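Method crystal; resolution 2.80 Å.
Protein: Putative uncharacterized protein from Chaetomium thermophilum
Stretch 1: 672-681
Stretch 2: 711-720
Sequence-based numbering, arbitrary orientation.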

# COMPACT_ATOMS: atom_id res chain seq x y z
N ALA A 672 1.64 -1.35 -3.50
CA ALA A 672 2.87 -1.91 -2.94
C ALA A 672 4.03 -1.75 -3.90
O ALA A 672 5.18 -1.55 -3.47
CB ALA A 672 2.67 -3.38 -2.59
N LEU A 673 3.77 -1.83 -5.21
CA LEU A 673 4.81 -1.54 -6.18
C LEU A 673 5.29 -0.10 -6.05
O LEU A 673 6.50 0.17 -6.11
CB LEU A 673 4.31 -1.81 -7.60
CG LEU A 673 3.95 -3.26 -7.91
CD1 LEU A 673 3.42 -3.39 -9.32
CD2 LEU A 673 5.15 -4.17 -7.71
N GLY A 674 4.36 0.85 -5.88
CA GLY A 674 4.76 2.23 -5.67
C GLY A 674 5.67 2.38 -4.47
O GLY A 674 6.71 3.05 -4.54
N LEU A 675 5.30 1.76 -3.35
CA LEU A 675 6.15 1.83 -2.16
C LEU A 675 7.52 1.23 -2.44
O LEU A 675 8.55 1.80 -2.05
CB LEU A 675 5.48 1.12 -0.99
CG LEU A 675 4.14 1.68 -0.52
CD1 LEU A 675 3.75 1.02 0.80
CD2 LEU A 675 4.18 3.20 -0.37
N ILE A 676 7.57 0.07 -3.10
CA ILE A 676 8.85 -0.52 -3.48
C ILE A 676 9.68 0.49 -4.26
O ILE A 676 10.88 0.65 -4.02
CB ILE A 676 8.62 -1.81 -4.29
CG1 ILE A 676 8.06 -2.91 -3.38
CG2 ILE A 676 9.91 -2.28 -4.97
CD1 ILE A 676 7.65 -4.18 -4.10
N SER A 677 9.04 1.20 -5.20
CA SER A 677 9.77 2.18 -5.99
C SER A 677 10.33 3.29 -5.12
O SER A 677 11.48 3.71 -5.30
CB SER A 677 8.85 2.76 -7.07
OG SER A 677 9.56 3.64 -7.92
N LYS A 678 9.55 3.78 -4.16
CA LYS A 678 10.05 4.83 -3.28
C LYS A 678 11.23 4.34 -2.45
O LYS A 678 12.24 5.04 -2.31
CB LYS A 678 8.93 5.34 -2.38
CG LYS A 678 9.28 6.61 -1.60
CD LYS A 678 9.63 7.76 -2.54
CE LYS A 678 8.96 9.05 -2.10
NZ LYS A 678 9.27 10.17 -3.04
N CYS A 679 11.12 3.13 -1.89
CA CYS A 679 12.25 2.55 -1.17
C CYS A 679 13.49 2.53 -2.04
O CYS A 679 14.56 3.02 -1.64
CB CYS A 679 11.89 1.13 -0.71
SG CYS A 679 10.56 1.06 0.51
N ILE A 680 13.38 1.96 -3.24
CA ILE A 680 14.52 1.89 -4.15
C ILE A 680 15.07 3.29 -4.41
O ILE A 680 16.28 3.48 -4.57
CB ILE A 680 14.12 1.19 -5.46
CG1 ILE A 680 13.71 -0.26 -5.18
CG2 ILE A 680 15.26 1.22 -6.47
CD1 ILE A 680 12.96 -0.91 -6.33
N SER A 681 14.19 4.28 -4.47
CA SER A 681 14.62 5.65 -4.73
C SER A 681 15.45 6.20 -3.58
O SER A 681 16.46 6.88 -3.80
CB SER A 681 13.41 6.54 -5.00
OG SER A 681 13.80 7.89 -5.16
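Stretch 2 (711-720) KLAKDIYLRN

Packing of stretch 2 (residues 711-720) on stretch 1 (residues 672-681), two helical segments of the same chain. Stretch 2 is helical from Lys-711 through Arg-719, continuing a helix that begins earlier in the chain; Asn-720 is the first residue to leave helical geometry, with phi/psi of -90/129°. Its amide still closes the last turn, Asn-720 N donating to Ile-716 O at 2.9 Å. Regular i to i-4 bonds hold the rest of the segment, among them Ile-716 N to Leu-712 O at 2.9 Å and Arg-719 N to Asp-715 O at 2.9 Å. The helix runs in nearly the same direction as that of stretch 1, with 17° between their N-to-C directions, and the axes come no closer than 11.3 Å. At this spacing the two backbones do not touch, and side chains fill the gap, one of them reaching a backbone carbonyl of stretch 1. The register pairs Ser-677 with Leu-712 (CA to CA 7.3 Å) and Ile-680 with Ile-716 (CA to CA 9.2 Å), so the backbones are farther apart at the second pair.

The apolar packing centres on Leu-712, which provides the largest contact. Its CA-to-CB bond points toward stretch 1, and with chi1 t and chi2 p its two methyls reach different neighbours. Leu-712 CD2 lies 4.3 Å from Ile-676 CG2. One turn further along stretch 2, the CA-to-CB bond of Ile-716 also points toward stretch 1, and Ile-716 CD1 meets Ile-680 CD1 at 4.0 Å. Both isoleucines adopt chi1 m and chi2 t, which extends their delta methyls into the wider gap.

Leu-712 also makes methyl-to-oxygen van der Waals contacts. Leu-712 CD2 lies 4.0 Å from the carbonyl oxygen Leu-673 O, and Leu-712 CD1 lies 3.8 Å from Ser-677 OG. That carbonyl is already engaged within its own helix, Leu-673 O accepting from Ser-677 N at 2.9 Å.

A charged side chain joins the contact at Arg-719, near the end of the helix, which brings its guanidinium against aliphatic carbon, with Arg-719 NH1 3.5 Å from Ile-680 CG2. The approach is oblique to the guanidinium plane. Arg-719 NH1 is hydrogen-bonded elsewhere in the structure. Ile-680 thus touches both Ile-716 and Arg-719, residues three apart on the partner helix.

No hydrogen bond joins the two stretches, and the association rests on van der Waals contact. The area buried is modest, 235 Å² summed over both sides. The other residues of stretch 2 lie out of reach, leaving Leu-712, Ile-716 and Arg-719 to form the contact along one side of the helix.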

# COMPACT_ATOMS: atom_id res chain seq x y z
N LYS A 711 6.80 -2.08 -15.92
CA LYS A 711 7.29 -0.73 -16.17
C LYS A 711 8.37 -0.35 -15.16
O LYS A 711 9.46 0.12 -15.52
CB LYS A 711 6.14 0.27 -16.14
CG LYS A 711 6.41 1.58 -16.87
CD LYS A 711 6.39 1.40 -18.38
CE LYS A 711 6.61 2.72 -19.11
NZ LYS A 711 6.59 2.56 -20.59
N LEU A 712 8.08 -0.57 -13.87
CA LEU A 712 9.10 -0.39 -12.84
C LEU A 712 10.34 -1.22 -13.16
O LEU A 712 11.47 -0.74 -13.04
CB LEU A 712 8.53 -0.77 -11.48
CG LEU A 712 9.50 -0.80 -10.30
CD1 LEU A 712 10.09 0.58 -10.04
CD2 LEU A 712 8.81 -1.33 -9.05
N ALA A 713 10.14 -2.48 -13.56
CA ALA A 713 11.27 -3.34 -13.90
C ALA A 713 12.04 -2.80 -15.10
O ALA A 713 13.24 -3.03 -15.21
CB ALA A 713 10.78 -4.76 -14.19
N LYS A 714 11.36 -2.08 -16.00
CA LYS A 714 12.06 -1.41 -17.09
C LYS A 714 12.96 -0.31 -16.56
O LYS A 714 14.17 -0.27 -16.85
CB LYS A 714 11.05 -0.85 -18.09
CG LYS A 714 11.60 0.18 -19.07
CD LYS A 714 10.47 0.84 -19.85
CE LYS A 714 10.95 2.10 -20.54
NZ LYS A 714 9.83 2.82 -21.21
N ASP A 715 12.40 0.60 -15.75
CA ASP A 715 13.21 1.65 -15.16
C ASP A 715 14.43 1.07 -14.45
O ASP A 715 15.55 1.56 -14.60
CB ASP A 715 12.37 2.48 -14.19
CG ASP A 715 11.27 3.26 -14.89
OD1 ASP A 715 11.49 3.68 -16.05
OD2 ASP A 715 10.20 3.46 -14.28
N ILE A 716 14.23 -0.00 -13.67
CA ILE A 716 15.34 -0.63 -12.96
C ILE A 716 16.34 -1.21 -13.96
O ILE A 716 17.56 -1.14 -13.75
CB ILE A 716 14.82 -1.70 -12.00
CG1 ILE A 716 13.88 -1.07 -10.96
CG2 ILE A 716 15.98 -2.40 -11.31
CD1 ILE A 716 13.05 -2.08 -10.17
N TYR A 717 15.85 -1.81 -15.04
CA TYR A 717 16.75 -2.34 -16.06
C TYR A 717 17.67 -1.25 -16.59
O TYR A 717 18.87 -1.48 -16.78
CB TYR A 717 15.95 -2.96 -17.20
CG TYR A 717 16.80 -3.62 -18.27
CD1 TYR A 717 17.45 -2.87 -19.24
CD2 TYR A 717 16.96 -5.00 -18.30
CE1 TYR A 717 18.23 -3.46 -20.20
CE2 TYR A 717 17.74 -5.61 -19.27
CZ TYR A 717 18.37 -4.83 -20.22
OH TYR A 717 19.15 -5.43 -21.18
N LEU A 718 17.13 -0.05 -16.83
CA LEU A 718 17.97 1.04 -17.32
C LEU A 718 18.92 1.54 -16.24
O LEU A 718 20.06 1.90 -16.53
CB LEU A 718 17.10 2.18 -17.84
CG LEU A 718 16.19 1.86 -19.03
CD1 LEU A 718 15.45 3.12 -19.48
CD2 LEU A 718 16.97 1.26 -20.19
N ARG A 719 18.47 1.57 -14.98
CA ARG A 719 19.32 2.08 -13.90
C ARG A 719 20.49 1.15 -13.63
O ARG A 719 21.66 1.57 -13.66
CB ARG A 719 18.50 2.26 -12.62
CG ARG A 719 17.51 3.41 -12.65
CD ARG A 719 17.11 3.82 -11.24
NE ARG A 719 15.66 3.86 -11.07
CZ ARG A 719 14.94 2.94 -10.42
NH1 ARG A 719 15.52 1.88 -9.86
NH2 ARG A 719 13.63 3.09 -10.33
N ASN A 720 20.21 -0.12 -13.34
CA ASN A 720 21.20 -1.05 -12.82
C ASN A 720 21.92 -1.76 -13.96
O ASN A 720 21.27 -2.33 -14.85
CB ASN A 720 20.52 -2.07 -11.90
CG ASN A 720 21.42 -2.53 -10.78
OD1 ASN A 720 22.59 -2.84 -11.00
ND2 ASN A 720 20.88 -2.57 -9.57